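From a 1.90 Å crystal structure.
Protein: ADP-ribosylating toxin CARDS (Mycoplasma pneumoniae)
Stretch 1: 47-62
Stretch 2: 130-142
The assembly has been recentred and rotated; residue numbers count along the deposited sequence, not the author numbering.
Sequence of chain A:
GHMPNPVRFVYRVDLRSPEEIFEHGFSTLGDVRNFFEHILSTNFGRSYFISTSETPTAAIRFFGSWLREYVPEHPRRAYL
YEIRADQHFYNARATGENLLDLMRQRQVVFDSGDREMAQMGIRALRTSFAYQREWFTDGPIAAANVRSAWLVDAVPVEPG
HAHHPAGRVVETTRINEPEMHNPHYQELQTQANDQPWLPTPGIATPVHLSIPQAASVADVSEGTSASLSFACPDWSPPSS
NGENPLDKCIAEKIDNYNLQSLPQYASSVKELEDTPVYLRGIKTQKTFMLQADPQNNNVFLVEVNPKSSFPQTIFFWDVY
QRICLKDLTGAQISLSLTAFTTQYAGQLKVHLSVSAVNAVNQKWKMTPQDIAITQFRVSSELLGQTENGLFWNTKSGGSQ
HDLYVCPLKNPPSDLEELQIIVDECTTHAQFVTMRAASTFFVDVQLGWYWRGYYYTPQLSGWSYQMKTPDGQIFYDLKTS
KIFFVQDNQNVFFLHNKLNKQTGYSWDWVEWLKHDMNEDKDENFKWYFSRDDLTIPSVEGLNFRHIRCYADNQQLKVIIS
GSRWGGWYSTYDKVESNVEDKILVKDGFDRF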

# COMPACT_ATOMS: atom_id res chain seq x y z
N SER A 47 14.96 9.61 17.08
CA SER A 47 13.59 9.14 17.34
C SER A 47 13.46 8.06 18.41
O SER A 47 14.30 7.15 18.53
CB SER A 47 12.90 8.66 16.06
OG SER A 47 11.53 8.40 16.33
N TYR A 48 12.38 8.15 19.18
CA TYR A 48 12.03 7.16 20.18
C TYR A 48 11.27 6.02 19.52
O TYR A 48 11.04 5.01 20.13
CB TYR A 48 11.10 7.80 21.22
CG TYR A 48 10.81 6.94 22.43
CD1 TYR A 48 11.82 6.59 23.33
CD2 TYR A 48 9.50 6.53 22.72
CE1 TYR A 48 11.56 5.83 24.44
CE2 TYR A 48 9.22 5.77 23.84
CZ TYR A 48 10.25 5.42 24.70
OH TYR A 48 9.97 4.65 25.81
N PHE A 49 10.87 6.21 18.26
CA PHE A 49 10.04 5.24 17.58
C PHE A 49 10.90 4.25 16.81
O PHE A 49 11.85 4.66 16.14
CB PHE A 49 9.09 5.94 16.61
CG PHE A 49 8.16 6.94 17.26
CD1 PHE A 49 7.67 6.71 18.55
CD2 PHE A 49 7.76 8.09 16.60
CE1 PHE A 49 6.81 7.61 19.17
CE2 PHE A 49 6.88 8.99 17.20
CZ PHE A 49 6.41 8.74 18.51
N ILE A 50 10.55 2.96 16.86
CA ILE A 50 11.26 1.94 16.07
C ILE A 50 10.36 1.44 14.93
O ILE A 50 9.21 1.07 15.17
CB ILE A 50 11.69 0.75 16.92
CG1 ILE A 50 12.67 1.21 18.01
CG2 ILE A 50 12.36 -0.33 16.07
CD1 ILE A 50 13.02 0.09 19.00
N SER A 51 10.89 1.41 13.71
CA SER A 51 10.08 1.04 12.55
C SER A 51 10.01 -0.46 12.29
O SER A 51 11.00 -1.19 12.45
CB SER A 51 10.59 1.74 11.29
OG SER A 51 11.96 1.39 11.09
N THR A 52 8.83 -0.91 11.89
CA THR A 52 8.60 -2.27 11.43
C THR A 52 7.57 -2.17 10.31
O THR A 52 6.97 -1.12 10.09
CB THR A 52 8.00 -3.18 12.53
OG1 THR A 52 6.65 -2.76 12.80
CG2 THR A 52 8.82 -3.15 13.83
N SER A 53 7.35 -3.27 9.61
CA SER A 53 6.42 -3.28 8.49
C SER A 53 5.39 -4.41 8.67
O SER A 53 5.67 -5.44 9.27
CB SER A 53 7.20 -3.46 7.18
OG SER A 53 6.30 -3.59 6.09
N GLU A 54 4.18 -4.20 8.15
CA GLU A 54 3.14 -5.21 8.26
C GLU A 54 3.45 -6.46 7.43
O GLU A 54 2.91 -7.52 7.71
CB GLU A 54 1.79 -4.60 7.85
CG GLU A 54 0.58 -5.31 8.45
CD GLU A 54 -0.72 -4.58 8.12
OE1 GLU A 54 -0.91 -3.43 8.59
OE2 GLU A 54 -1.54 -5.14 7.37
N THR A 55 4.32 -6.36 6.44
CA THR A 55 4.66 -7.54 5.61
C THR A 55 6.17 -7.67 5.41
O THR A 55 6.88 -6.67 5.40
CB THR A 55 4.04 -7.47 4.17
OG1 THR A 55 4.65 -6.42 3.42
CG2 THR A 55 2.52 -7.27 4.22
N PRO A 56 6.65 -8.91 5.20
CA PRO A 56 8.07 -9.11 4.92
C PRO A 56 8.50 -8.41 3.62
O PRO A 56 9.60 -7.87 3.53
CB PRO A 56 8.19 -10.64 4.74
CG PRO A 56 7.04 -11.20 5.49
CD PRO A 56 5.92 -10.19 5.34
N THR A 57 7.63 -8.42 2.63
CA THR A 57 7.97 -7.80 1.36
C THR A 57 8.23 -6.29 1.49
O THR A 57 9.18 -5.77 0.90
CB THR A 57 6.88 -8.05 0.31
OG1 THR A 57 6.73 -9.47 0.12
CG2 THR A 57 7.26 -7.41 -1.02
N ALA A 58 7.40 -5.61 2.27
CA ALA A 58 7.61 -4.18 2.49
C ALA A 58 8.82 -3.92 3.40
O ALA A 58 9.55 -2.96 3.19
CB ALA A 58 6.33 -3.52 3.06
N ALA A 59 9.03 -4.77 4.40
CA ALA A 59 10.19 -4.61 5.29
C ALA A 59 11.50 -4.72 4.51
O ALA A 59 12.50 -4.12 4.89
CB ALA A 59 10.17 -5.64 6.42
N ILE A 60 11.51 -5.52 3.45
CA ILE A 60 12.78 -5.84 2.78
C ILE A 60 13.03 -5.02 1.51
O ILE A 60 14.13 -5.06 0.94
CB ILE A 60 12.95 -7.36 2.50
CG1 ILE A 60 14.40 -7.69 2.14
CG2 ILE A 60 12.05 -7.80 1.36
CD1 ILE A 60 14.73 -9.19 2.20
N ARG A 61 12.03 -4.26 1.08
CA ARG A 61 12.17 -3.49 -0.17
C ARG A 61 13.44 -2.62 -0.23
O ARG A 61 14.15 -2.62 -1.26
CB ARG A 61 10.92 -2.65 -0.46
CG ARG A 61 10.99 -1.75 -1.73
CD ARG A 61 11.39 -2.53 -2.99
NE ARG A 61 11.55 -1.60 -4.11
CZ ARG A 61 12.65 -0.87 -4.32
NH1 ARG A 61 13.69 -0.99 -3.51
NH2 ARG A 61 12.70 -0.03 -5.36
N PHE A 62 13.75 -1.89 0.84
CA PHE A 62 14.90 -0.97 0.80
C PHE A 62 16.17 -1.77 0.52
O PHE A 62 17.11 -1.27 -0.08
CB PHE A 62 15.07 -0.19 2.12
CG PHE A 62 15.70 -1.01 3.23
CD1 PHE A 62 14.91 -1.85 4.02
CD2 PHE A 62 17.06 -0.97 3.46
CE1 PHE A 62 15.47 -2.63 5.03
CE2 PHE A 62 17.64 -1.76 4.48
CZ PHE A 62 16.84 -2.58 5.27
N ALA A 130 4.06 5.27 1.87
CA ALA A 130 2.96 4.41 2.31
C ALA A 130 3.22 2.91 2.10
O ALA A 130 2.80 2.08 2.91
CB ALA A 130 1.66 4.83 1.60
N TYR A 131 3.92 2.58 1.02
CA TYR A 131 4.21 1.18 0.68
C TYR A 131 5.00 0.48 1.79
O TYR A 131 5.05 -0.75 1.85
CB TYR A 131 5.01 1.09 -0.63
CG TYR A 131 6.48 1.45 -0.42
CD1 TYR A 131 7.41 0.48 -0.09
CD2 TYR A 131 6.91 2.77 -0.54
CE1 TYR A 131 8.74 0.81 0.14
CE2 TYR A 131 8.24 3.11 -0.31
CZ TYR A 131 9.15 2.12 0.02
OH TYR A 131 10.47 2.45 0.24
N GLN A 132 5.65 1.27 2.65
CA GLN A 132 6.40 0.70 3.77
C GLN A 132 5.51 -0.06 4.76
O GLN A 132 6.00 -0.87 5.56
CB GLN A 132 7.21 1.79 4.50
CG GLN A 132 8.31 2.39 3.63
CD GLN A 132 9.10 3.48 4.34
OE1 GLN A 132 10.38 3.53 4.05
NE2 GLN A 132 8.56 4.26 5.14
N ARG A 133 4.20 0.18 4.71
CA ARG A 133 3.27 -0.48 5.61
C ARG A 133 3.76 -0.37 7.05
O ARG A 133 3.72 -1.34 7.80
CB ARG A 133 3.11 -1.96 5.24
CG ARG A 133 2.58 -2.20 3.82
CD ARG A 133 1.06 -2.12 3.73
NE ARG A 133 0.35 -3.20 4.46
CZ ARG A 133 0.08 -4.41 3.97
NH1 ARG A 133 0.47 -4.77 2.74
NH2 ARG A 133 -0.59 -5.29 4.72
N GLU A 134 4.24 0.82 7.43
CA GLU A 134 4.95 0.96 8.71
C GLU A 134 4.06 0.89 9.95
O GLU A 134 3.04 1.57 10.04
CB GLU A 134 5.78 2.26 8.79
CG GLU A 134 6.47 2.41 10.17
CD GLU A 134 7.43 3.58 10.27
OE1 GLU A 134 7.48 4.43 9.35
OE2 GLU A 134 8.13 3.66 11.31
N TRP A 135 4.46 0.05 10.89
CA TRP A 135 3.95 0.10 12.25
C TRP A 135 5.16 0.52 13.07
O TRP A 135 6.23 -0.10 12.95
CB TRP A 135 3.45 -1.28 12.69
CG TRP A 135 2.13 -1.65 12.09
CD1 TRP A 135 1.90 -2.11 10.83
CD2 TRP A 135 0.85 -1.56 12.73
NE1 TRP A 135 0.55 -2.33 10.65
CE2 TRP A 135 -0.11 -2.00 11.80
CE3 TRP A 135 0.43 -1.17 14.02
CZ2 TRP A 135 -1.47 -2.06 12.11
CZ3 TRP A 135 -0.92 -1.21 14.31
CH2 TRP A 135 -1.86 -1.67 13.35
N PHE A 136 5.04 1.59 13.83
CA PHE A 136 6.16 2.02 14.66
C PHE A 136 5.87 1.67 16.10
O PHE A 136 4.71 1.63 16.51
CB PHE A 136 6.47 3.51 14.48
CG PHE A 136 5.37 4.44 14.94
CD1 PHE A 136 4.32 4.78 14.09
CD2 PHE A 136 5.41 5.01 16.21
CE1 PHE A 136 3.32 5.65 14.50
CE2 PHE A 136 4.41 5.90 16.62
CZ PHE A 136 3.36 6.21 15.76
N THR A 137 6.92 1.41 16.87
CA THR A 137 6.74 1.13 18.29
C THR A 137 7.06 2.39 19.06
O THR A 137 7.95 3.17 18.67
CB THR A 137 7.61 -0.02 18.79
OG1 THR A 137 8.99 0.35 18.67
CG2 THR A 137 7.35 -1.28 17.96
N ASP A 138 6.32 2.61 20.14
CA ASP A 138 6.51 3.78 20.98
C ASP A 138 7.53 3.31 21.99
O ASP A 138 7.19 2.87 23.09
CB ASP A 138 5.18 4.16 21.63
CG ASP A 138 5.20 5.52 22.30
OD1 ASP A 138 6.28 6.16 22.35
OD2 ASP A 138 4.13 5.96 22.77
N GLY A 139 8.79 3.32 21.57
CA GLY A 139 9.89 2.86 22.41
C GLY A 139 10.47 1.50 22.07
O GLY A 139 10.14 0.90 21.04
N PRO A 140 11.34 0.99 22.95
CA PRO A 140 12.09 -0.25 22.73
C PRO A 140 11.20 -1.48 22.53
O PRO A 140 10.09 -1.56 23.06
CB PRO A 140 12.87 -0.43 24.05
CG PRO A 140 12.93 0.93 24.65
CD PRO A 140 11.65 1.59 24.26
N ILE A 141 11.72 -2.44 21.78
CA ILE A 141 11.03 -3.71 21.58
C ILE A 141 11.76 -4.77 22.37
O ILE A 141 12.95 -4.96 22.16
CB ILE A 141 11.00 -4.11 20.09
CG1 ILE A 141 10.24 -3.06 19.27
CG2 ILE A 141 10.33 -5.49 19.92
CD1 ILE A 141 10.25 -3.34 17.76
N ALA A 142 11.06 -5.45 23.27
CA ALA A 142 11.66 -6.48 24.11
C ALA A 142 12.03 -7.73 23.32
O ALA A 142 11.38 -8.07 22.34
CB ALA A 142 10.71 -6.85 25.22

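The strongest polar contact is the salt bridge between Glu54 and Arg133. Arg133 NH2 donates to Glu54 OE2 at 2.8 Å, and the carboxylate oxygen lies at the edge of the guanidinium, near its plane. The other oxygen is also used: Trp135 NE1 donates to Glu54 OE1 at 2.8 Å, nearly in line. One carboxylate thus ties together two side chains of the second stretch. The backbone of Glu54 joins in, with Glu54 N to Arg133 O at 2.9 Å.

Strands 49-53 and 134-138 run antiparallel. Ile50 and Thr137 form one hydrogen-bonded pair: Ile50 N to Thr137 O is 3.2 Å, and Thr137 N to Ile50 O is 2.9 Å. Thr52 and Trp135 form the next, with Thr52 N to Trp135 O and Trp135 N to Thr52 O both 2.9 Å. Trp135 O accepts a second bond, from Thr52 OG1 at 2.7 Å. Beyond the strand pairing, Ser53 OG donates to Gln132 O at 2.8 Å. At the other end, the bond from Gly139 N to Tyr48 O is weak, 3.2 Å long and poorly aligned.

Gly139 lies under the Tyr48 ring, its CA 3.6 Å from the ring centroid and over the face. A side chain would not fit here: an ideal CB would clash with Tyr48 OH, and the backbone angles themselves call for glycine.

Phe49 and Phe136 share one face of the sheet. Their rings meet obliquely, with Phe49 CG 3.5 Å from Phe136 CD2. On the other face, Ile50 CG2 packs against Ile141 CD1 at 4.0 Å.

Past the strand, Thr55 CG2 sits over a face of the Arg133 guanidinium, 3.6 Å from Arg133 NH1. Thr55 also caps the following helix: Ala58 N donates to Thr55 OG1 at 3.1 Å. Ala58 CB points toward the second stretch and reaches Tyr131 O at 3.3 Å.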